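Local coordinates for succinyl-CoA:3-ketoacid coenzyme A transferase subunit B (Helicobacter pylori, PDB 3RRL), which transfers coenzyme A from succinyl-CoA to a 3-oxo acid, yielding a 3-oxoacyl-CoA and succinate, at residues A96-M101 and K133-I138; K7-E12 and Q166-L171; Q41-L46 and D83-I88. One frame throughout, in Å; residues are numbered along the deposited sequence.

Contact 1: A96-M101 and K133-I138; sequences AILGGM and KKVIVI
Ala96, Ile97 and Leu98 pair in register with Val135, Ile136 and Val137 as adjacent parallel strands, their axes 4.7 Å apart at closest and inclined by 22°. This is the parallel centre of the large mixed sheet of the coenzyme A transferase fold, and helix 125-131 lies in the chain between the two strands. Four backbone hydrogen bonds join them, passing from Ala96 N to Lys134 O, Ile136 N to Ala96 O, Leu98 N to Ile136 O and Ile138 N to Leu98 O; the last is 2.8 Å long. Ile97 CA approaches Ile136 O, and Val137 CA approaches Leu98 O, each at 3.2 Å in a CA-H...O contact.

Side chains alternate between the two faces. On one, Leu98 crosses Val135 obliquely and brings CD1 to 3.9 Å from Val135 CG1; Ala96 and Leu98 also touch helix 125-131. On the other, Ile97 CG2 meets Ile138 CG2 at 4.0 Å. CG1 of Ile138 sits between its own backbone N and carbonyl carbon (chi1 71°), a place from which it faces Leu98 O and Ile97 CG2 together. Beyond the paired residues the chain runs through Gly99 and Gly100, where Val137 CG1 packs 4.1 Å from Gly100 N. A water donates to Ile138 O at 2.9 Å and accepts a weak bond from Gly100 N.

Contact 2: K7-E12 and Q166-L171; sequences KRAAKE and QLITDL
Glu12 and Gln166 reach toward each other tip to tip, with the carboxylate and amide planes turned 86° apart. Gln166 CG stands anti to its backbone N (chi1 172°), and the extended chain beyond CG carries the amide from strand 166-168 to Glu12. Its NE2 donates a nearly straight bond of 3.2 Å to Glu12 OE2, arriving from above the carboxylate plane, while the acceptor lies close to the amide plane. Glu12 OE1 and Gln166 OE1 approach to 3.1 Å although both are acceptors. Lys134 reconciles them: its NZ forms a salt bridge with Glu12 OE1 and a hydrogen bond with Gln166 OE1.

Arg8, one turn before Glu12, grips the same OE2 end-on with two nitrogens, NH2 at 2.8 Å and NH1 at 3.2 Å, and the oxygen lies in the guanidinium plane. The Arg8 chain bends at chi2 (55°), which swings CD round, and the guanidinium beyond it lies beside Glu12. Three N-H groups thus converge on one carboxylate oxygen, which probably steadies its negative charge. Arg8 NE has a further salt-bridge partner in Glu185.

Below this polar cluster Ile168 rises from the strand. Its CG2 touches Arg8 CG at 3.9 Å, the two side chains crossing at about a right angle, and its CD1 presses on Ala9 CA at 3.7 Å and also meets Ala9 CB at 4.1 Å. Ala9 also touches Ile138 of the neighbouring strand. Helix 2-10 thus packs on one face of the central sheet, as helices do in layered alpha/beta folds such as that of the coenzyme A transferases.

Contact 3: Q41-L46 and D83-I88; sequences QSENGL and DSFAMI
The phenyl ring of Phe85 meets the turn at Glu43 through two neighbouring carbons, CZ lying 3.8 Å from Glu43 CB and CE2 the same distance from Glu43 O; the Phe85 side chain also touches Asp127 of helix 125-131 and the backbone of a neighbouring subunit. The second flat group, the Gln41 amide, meets helix 81-89 through NE2. Ile88 CD1 packs against it 3.8 Å from NE2, and the SE atom of Met87, a selenomethionine, lies 3.9 Å from that same NE2, the Met87 and Gln41 side chains sliding past each other in opposite directions.

Ser84 joins these pieces. Its OG stands anti to the backbone N (chi1 -178°), which sets it between Gln41 NE2 and Glu43 O, and it donates to Glu43 O at 2.8 Å. The hydroxyl comes from above the carbonyl plane rather than in line with the bond, the C=O...OG angle being 100°. Gln41 NE2 donates in turn to Ser84 OG, a weak, bent bond of 3.0 Å, while Gln41 OE1 accepts from Asn20 ND2.

The turn itself is braced by a G1 beta bulge: Gly45 N and Leu46 N both bond to Ser42 O, from the same face of its plane. Gly45 takes a positive phi of 107°, a backbone conformation well suited to glycine.

Glu43 is the predicted active-site residue, and a polar side chain of another chain packs against it. Ser84 holds the backbone of this glutamate through one hydrogen bond, itself backed by the weak bond from Gln41; residues 83-88 make no polar bond to the carboxylate. This is consistent with a role for that group in catalysis, as in related transferases, where the glutamate forms an acyl anhydride and then a glutamyl-CoA thioester.

All three contacts reach one sheet. Contacts 1 and 2 adjoin, their centres 10 Å apart, because strands 134-138 and 166-168 are neighbours: Val137 O and Ile168 N probably form a hydrogen bond at 2.9 Å. Helix 2-10 of contact 2 lies over the face bearing Ile136, and helix 125-131 touches the face bearing Leu98. Contact 3 stands apart, its centre about 17 Å from that of contact 1, with nearest atoms about 7 Å apart, and about 24 Å from that of contact 2, on the opposite side of the chain's centre. The predicted active site belongs to contact 3, yet the side chain of Leu98 in contact 1 comes within about 8 Å of that of Glu43; contact 2 is remote from it.

Contact 1: A96-M101 and K133-I138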
loop_
_atom_site.group_PDB
_atom_site.type_symbol
_atom_site.label_atom_id
_atom_site.label_comp_id
_atom_site.label_asym_id
_atom_site.label_seq_id
_atom_site.Cartn_x
_atom_site.Cartn_y
_atom_site.Cartn_z
ATOM N N ALA B 96 3.360 18.634 12.485
ATOM C CA ALA B 96 1.909 18.667 12.495
ATOM C C ALA B 96 1.479 19.669 13.549
ATOM O O ALA B 96 1.893 19.578 14.708
ATOM C CB ALA B 96 1.336 17.300 12.795
ATOM N N ILE B 97 0.670 20.636 13.133
ATOM C CA ILE B 97 0.142 21.635 14.042
ATOM C C ILE B 97 -1.338 21.377 14.231
ATOM O O ILE B 97 -2.069 21.172 13.258
ATOM C CB ILE B 97 0.370 23.053 13.516
ATOM C CG1 ILE B 97 1.857 23.263 13.200
ATOM C CG2 ILE B 97 -0.106 24.071 14.540
ATOM C CD1 ILE B 97 2.192 24.658 12.739
ATOM N N LEU B 98 -1.771 21.366 15.488
ATOM C CA LEU B 98 -3.131 20.970 15.825
ATOM C C LEU B 98 -3.738 21.906 16.853
ATOM O O LEU B 98 -3.020 22.531 17.643
ATOM C CB LEU B 98 -3.157 19.542 16.386
ATOM C CG LEU B 98 -2.759 18.349 15.516
ATOM C CD1 LEU B 98 -1.323 17.942 15.787
ATOM C CD2 LEU B 98 -3.679 17.179 15.795
ATOM N N GLY B 99 -5.065 22.000 16.840
ATOM C CA GLY B 99 -5.781 22.686 17.898
ATOM C C GLY B 99 -6.054 21.700 19.012
ATOM O O GLY B 99 -5.845 20.505 18.837
ATOM N N GLY B 100 -6.507 22.183 20.164
ATOM C CA GLY B 100 -6.880 21.285 21.238
ATOM C C GLY B 100 -7.932 21.876 22.151
ATOM O O GLY B 100 -8.075 23.096 22.260
HETATM N N MSE B 101 -8.720 21.004 22.764
HETATM C CA MSE B 101 -9.598 21.407 23.860
HETATM C C MSE B 101 -8.911 21.369 25.225
HETATM O O MSE B 101 -9.162 22.212 26.084
HETATM C CB MSE B 101 -10.885 20.599 23.822
HETATM C CG MSE B 101 -11.633 20.814 22.510
HETATM SE SE MSE B 101 -13.134 19.621 22.295
HETATM C CE MSE B 101 -12.172 17.937 22.286
ATOM N N LYS B 133 7.130 14.161 13.009
ATOM C CA LYS B 133 8.398 14.244 13.748
ATOM C C LYS B 133 8.280 15.217 14.925
ATOM O O LYS B 133 8.853 14.994 15.997
ATOM C CB LYS B 133 9.557 14.655 12.836
ATOM C CG LYS B 133 9.891 13.630 11.756
ATOM C CD LYS B 133 10.994 14.140 10.835
ATOM C CE LYS B 133 10.884 13.525 9.447
ATOM N NZ LYS B 133 11.772 14.217 8.456
ATOM N N LYS B 134 7.543 16.302 14.720
ATOM C CA LYS B 134 7.228 17.205 15.814
ATOM C C LYS B 134 5.741 17.534 15.826
ATOM O O LYS B 134 5.149 17.836 14.790
ATOM C CB LYS B 134 8.049 18.490 15.732
ATOM C CG LYS B 134 7.855 19.373 16.939
ATOM C CD LYS B 134 8.665 20.650 16.854
ATOM C CE LYS B 134 8.463 21.492 18.110
ATOM N NZ LYS B 134 9.047 22.855 17.975
ATOM N N VAL B 135 5.144 17.456 17.009
ATOM C CA VAL B 135 3.737 17.756 17.183
ATOM C C VAL B 135 3.590 19.022 18.007
ATOM O O VAL B 135 4.003 19.063 19.160
ATOM C CB VAL B 135 3.007 16.608 17.888
ATOM C CG1 VAL B 135 1.591 17.020 18.239
ATOM C CG2 VAL B 135 3.010 15.352 17.011
ATOM N N ILE B 136 3.019 20.056 17.397
ATOM C CA ILE B 136 2.740 21.308 18.086
ATOM C C ILE B 136 1.232 21.520 18.243
ATOM O O ILE B 136 0.489 21.452 17.268
ATOM C CB ILE B 136 3.302 22.508 17.307
ATOM C CG1 ILE B 136 4.795 22.326 17.040
ATOM C CG2 ILE B 136 3.043 23.811 18.060
ATOM C CD1 ILE B 136 5.383 23.415 16.156
ATOM N N VAL B 137 0.786 21.776 19.469
ATOM C CA VAL B 137 -0.602 22.145 19.709
ATOM C C VAL B 137 -0.684 23.648 19.957
ATOM O O VAL B 137 0.095 24.200 20.738
ATOM C CB VAL B 137 -1.195 21.407 20.924
ATOM C CG1 VAL B 137 -2.570 21.979 21.274
ATOM C CG2 VAL B 137 -1.292 19.921 20.656
ATOM N N ILE B 138 -1.615 24.309 19.278
ATOM C CA ILE B 138 -1.845 25.730 19.492
ATOM C C ILE B 138 -3.300 25.947 19.889
ATOM O O ILE B 138 -4.222 25.458 19.231
ATOM C CB ILE B 138 -1.470 26.583 18.262
ATOM C CG1 ILE B 138 -2.476 26.378 17.121
ATOM C CG2 ILE B 138 -0.043 26.280 17.830
ATOM C CD1 ILE B 138 -2.257 27.318 15.937
HETATM O O HOH W 1 -7.131 25.348 19.191
#

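Contact 2: K7-E12 and Q166-L171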
loop_
_atom_site.group_PDB
_atom_site.type_symbol
_atom_site.label_atom_id
_atom_site.label_comp_id
_atom_site.label_asym_id
_atom_site.label_seq_id
_atom_site.Cartn_x
_atom_site.Cartn_y
_atom_site.Cartn_z
ATOM N N LYS B 7 0.952 33.883 15.012
ATOM C CA LYS B 7 2.261 34.441 14.696
ATOM C C LYS B 7 3.422 33.734 15.408
ATOM O O LYS B 7 4.511 33.617 14.845
ATOM C CB LYS B 7 2.277 35.952 14.954
ATOM C CG LYS B 7 1.408 36.701 13.945
ATOM C CD LYS B 7 1.578 38.206 13.999
ATOM C CE LYS B 7 0.730 38.868 12.918
ATOM N NZ LYS B 7 0.798 40.357 12.958
ATOM N N ARG B 8 3.196 33.257 16.628
ATOM C CA ARG B 8 4.250 32.536 17.346
ATOM C C ARG B 8 4.399 31.136 16.760
ATOM O O ARG B 8 5.508 30.631 16.602
ATOM C CB ARG B 8 3.959 32.476 18.850
ATOM C CG ARG B 8 4.967 31.658 19.653
ATOM C CD ARG B 8 6.403 32.143 19.437
ATOM N NE ARG B 8 7.378 31.276 20.100
ATOM C CZ ARG B 8 7.827 30.129 19.590
ATOM N NH1 ARG B 8 8.703 29.401 20.260
ATOM N NH2 ARG B 8 7.402 29.708 18.406
ATOM N N ALA B 9 3.272 30.522 16.415
ATOM C CA ALA B 9 3.286 29.220 15.757
ATOM C C ALA B 9 4.026 29.275 14.422
ATOM O O ALA B 9 4.722 28.328 14.049
ATOM C CB ALA B 9 1.866 28.717 15.551
ATOM N N ALA B 10 3.873 30.385 13.702
ATOM C CA ALA B 10 4.499 30.530 12.388
ATOM C C ALA B 10 6.017 30.447 12.470
ATOM O O ALA B 10 6.678 30.013 11.531
ATOM C CB ALA B 10 4.080 31.836 11.738
ATOM N N LYS B 11 6.564 30.864 13.603
ATOM C CA LYS B 11 8.004 30.847 13.800
ATOM C C LYS B 11 8.565 29.430 13.802
ATOM O O LYS B 11 9.767 29.229 13.601
ATOM C CB LYS B 11 8.373 31.573 15.095
ATOM C CG LYS B 11 8.063 33.063 15.074
ATOM C CD LYS B 11 8.573 33.751 16.336
ATOM C CE LYS B 11 8.653 35.258 16.152
ATOM N NZ LYS B 11 7.335 35.868 15.807
ATOM N N GLU B 12 7.696 28.450 14.025
ATOM C CA GLU B 12 8.121 27.048 14.042
ATOM C C GLU B 12 8.289 26.453 12.637
ATOM O O GLU B 12 8.863 25.371 12.467
ATOM C CB GLU B 12 7.145 26.203 14.870
ATOM C CG GLU B 12 7.049 26.647 16.327
ATOM C CD GLU B 12 8.350 26.431 17.080
ATOM O OE1 GLU B 12 8.931 25.328 16.945
ATOM O OE2 GLU B 12 8.797 27.357 17.797
ATOM N N GLN B 166 5.276 20.472 21.842
ATOM C CA GLN B 166 5.297 21.889 22.166
ATOM C C GLN B 166 3.874 22.434 22.199
ATOM O O GLN B 166 3.036 22.068 21.371
ATOM C CB GLN B 166 6.144 22.635 21.138
ATOM C CG GLN B 166 6.098 24.157 21.234
ATOM C CD GLN B 166 6.821 24.817 20.063
ATOM O OE1 GLN B 166 6.710 24.370 18.921
ATOM N NE2 GLN B 166 7.577 25.862 20.344
ATOM N N LEU B 167 3.600 23.294 23.169
ATOM C CA LEU B 167 2.273 23.874 23.315
ATOM C C LEU B 167 2.376 25.394 23.310
ATOM O O LEU B 167 3.093 25.985 24.119
ATOM C CB LEU B 167 1.598 23.381 24.601
ATOM C CG LEU B 167 0.398 24.192 25.102
ATOM C CD1 LEU B 167 -0.772 24.108 24.130
ATOM C CD2 LEU B 167 -0.025 23.739 26.502
ATOM N N ILE B 168 1.669 26.016 22.376
ATOM C CA ILE B 168 1.665 27.461 22.248
ATOM C C ILE B 168 0.266 27.988 22.549
ATOM O O ILE B 168 -0.692 27.632 21.863
ATOM C CB ILE B 168 2.054 27.869 20.812
ATOM C CG1 ILE B 168 3.428 27.298 20.442
ATOM C CG2 ILE B 168 2.027 29.376 20.649
ATOM C CD1 ILE B 168 3.867 27.632 19.021
ATOM N N THR B 169 0.141 28.819 23.580
ATOM C CA THR B 169 -1.125 29.494 23.861
ATOM C C THR B 169 -0.966 31.022 23.787
ATOM O O THR B 169 0.121 31.529 23.488
ATOM C CB THR B 169 -1.705 29.088 25.240
ATOM O OG1 THR B 169 -1.021 29.788 26.289
ATOM C CG2 THR B 169 -1.571 27.591 25.454
ATOM N N ASP B 170 -2.047 31.748 24.053
ATOM C CA ASP B 170 -2.004 33.215 24.061
ATOM C C ASP B 170 -1.194 33.756 25.246
ATOM O O ASP B 170 -0.838 34.939 25.293
ATOM C CB ASP B 170 -3.425 33.792 24.087
ATOM C CG ASP B 170 -4.319 33.089 25.094
ATOM O OD1 ASP B 170 -4.421 31.846 25.027
ATOM O OD2 ASP B 170 -4.902 33.768 25.968
ATOM N N LEU B 171 -0.910 32.878 26.201
ATOM C CA LEU B 171 -0.147 33.238 27.398
ATOM C C LEU B 171 1.314 32.835 27.271
ATOM O O LEU B 171 2.209 33.660 27.457
ATOM C CB LEU B 171 -0.755 32.637 28.669
ATOM C CG LEU B 171 -2.192 33.041 28.992
ATOM C CD1 LEU B 171 -2.603 32.511 30.364
ATOM C CD2 LEU B 171 -2.344 34.551 28.929
#

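Contact 3: Q41-L46 and D83-I88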
loop_
_atom_site.group_PDB
_atom_site.type_symbol
_atom_site.label_atom_id
_atom_site.label_comp_id
_atom_site.label_asym_id
_atom_site.label_seq_id
_atom_site.Cartn_x
_atom_site.Cartn_y
_atom_site.Cartn_z
ATOM N N GLN B 41 0.932 19.371 3.393
ATOM C CA GLN B 41 0.317 18.101 3.044
ATOM C C GLN B 41 -1.153 18.121 3.433
ATOM O O GLN B 41 -1.507 18.623 4.493
ATOM C CB GLN B 41 1.032 16.961 3.770
ATOM C CG GLN B 41 0.773 15.575 3.192
ATOM C CD GLN B 41 -0.270 14.796 3.960
ATOM O OE1 GLN B 41 -1.042 15.364 4.734
ATOM N NE2 GLN B 41 -0.302 13.480 3.746
ATOM N N SER B 42 -2.006 17.586 2.567
ATOM C CA SER B 42 -3.425 17.469 2.875
ATOM C C SER B 42 -3.717 15.984 2.987
ATOM O O SER B 42 -3.346 15.208 2.102
ATOM C CB SER B 42 -4.268 18.112 1.773
ATOM O OG SER B 42 -5.601 18.342 2.200
ATOM N N GLU B 43 -4.355 15.584 4.082
ATOM C CA GLU B 43 -4.480 14.163 4.414
ATOM C C GLU B 43 -5.384 13.406 3.443
ATOM O O GLU B 43 -5.426 12.173 3.438
ATOM C CB GLU B 43 -4.987 13.998 5.846
ATOM C CG GLU B 43 -6.396 14.495 6.051
ATOM C CD GLU B 43 -6.624 15.039 7.448
ATOM O OE1 GLU B 43 -5.632 15.182 8.194
ATOM O OE2 GLU B 43 -7.790 15.325 7.798
ATOM N N ASN B 44 -6.084 14.157 2.603
ATOM C CA ASN B 44 -7.021 13.586 1.652
ATOM C C ASN B 44 -6.320 13.185 0.355
ATOM O O ASN B 44 -6.968 12.846 -0.639
ATOM C CB ASN B 44 -8.245 14.476 1.419
ATOM C CG ASN B 44 -7.884 15.886 1.020
ATOM O OD1 ASN B 44 -6.931 16.470 1.527
ATOM N ND2 ASN B 44 -8.665 16.453 0.110
ATOM N N GLY B 45 -4.990 13.197 0.385
ATOM C CA GLY B 45 -4.224 12.727 -0.757
ATOM C C GLY B 45 -3.497 13.727 -1.628
ATOM O O GLY B 45 -3.313 13.503 -2.820
ATOM N N LEU B 46 -3.128 14.861 -1.058
ATOM C CA LEU B 46 -2.295 15.797 -1.787
ATOM C C LEU B 46 -1.046 16.211 -1.021
ATOM O O LEU B 46 -1.076 16.401 0.198
ATOM C CB LEU B 46 -3.103 17.031 -2.162
ATOM C CG LEU B 46 -2.289 18.297 -2.409
ATOM C CD1 LEU B 46 -1.543 18.209 -3.744
ATOM C CD2 LEU B 46 -3.238 19.496 -2.374
ATOM N N ASP B 83 -1.949 5.814 1.172
ATOM C CA ASP B 83 -0.630 6.372 0.896
ATOM C C ASP B 83 -0.391 7.616 1.734
ATOM O O ASP B 83 0.698 7.822 2.272
ATOM C CB ASP B 83 -0.485 6.735 -0.590
ATOM C CG ASP B 83 -0.486 5.520 -1.502
ATOM O OD1 ASP B 83 -0.224 4.399 -1.021
ATOM O OD2 ASP B 83 -0.743 5.696 -2.714
ATOM N N SER B 84 -1.412 8.457 1.819
ATOM C CA SER B 84 -1.354 9.666 2.627
ATOM C C SER B 84 -1.004 9.313 4.058
ATOM O O SER B 84 -0.099 9.899 4.668
ATOM C CB SER B 84 -2.706 10.371 2.614
ATOM O OG SER B 84 -2.648 11.570 3.359
ATOM N N PHE B 85 -1.722 8.340 4.598
ATOM C CA PHE B 85 -1.527 7.987 5.989
ATOM C C PHE B 85 -0.295 7.111 6.209
ATOM O O PHE B 85 0.245 7.068 7.310
ATOM C CB PHE B 85 -2.820 7.436 6.602
ATOM C CG PHE B 85 -3.817 8.519 6.910
ATOM C CD1 PHE B 85 -3.632 9.350 8.005
ATOM C CD2 PHE B 85 -4.894 8.753 6.080
ATOM C CE1 PHE B 85 -4.514 10.374 8.276
ATOM C CE2 PHE B 85 -5.783 9.779 6.350
ATOM C CZ PHE B 85 -5.590 10.589 7.454
ATOM N N ALA B 86 0.172 6.448 5.152
ATOM C CA ALA B 86 1.454 5.753 5.218
ATOM C C ALA B 86 2.552 6.801 5.379
ATOM O O ALA B 86 3.492 6.626 6.136
ATOM C CB ALA B 86 1.683 4.922 3.960
HETATM N N MSE B 87 2.413 7.900 4.648
HETATM C CA MSE B 87 3.353 9.010 4.705
HETATM C C MSE B 87 3.343 9.616 6.110
HETATM O O MSE B 87 4.392 9.922 6.695
HETATM C CB MSE B 87 2.930 10.049 3.669
HETATM C CG MSE B 87 3.811 11.255 3.541
HETATM SE SE MSE B 87 3.087 12.437 2.154
HETATM C CE MSE B 87 2.728 11.104 0.805
ATOM N N ILE B 88 2.144 9.785 6.652
ATOM C CA ILE B 88 1.984 10.350 7.986
ATOM C C ILE B 88 2.438 9.381 9.079
ATOM O O ILE B 88 3.248 9.735 9.934
ATOM C CB ILE B 88 0.531 10.771 8.230
ATOM C CG1 ILE B 88 0.234 12.052 7.449
ATOM C CG2 ILE B 88 0.279 10.983 9.713
ATOM C CD1 ILE B 88 -1.240 12.365 7.301
#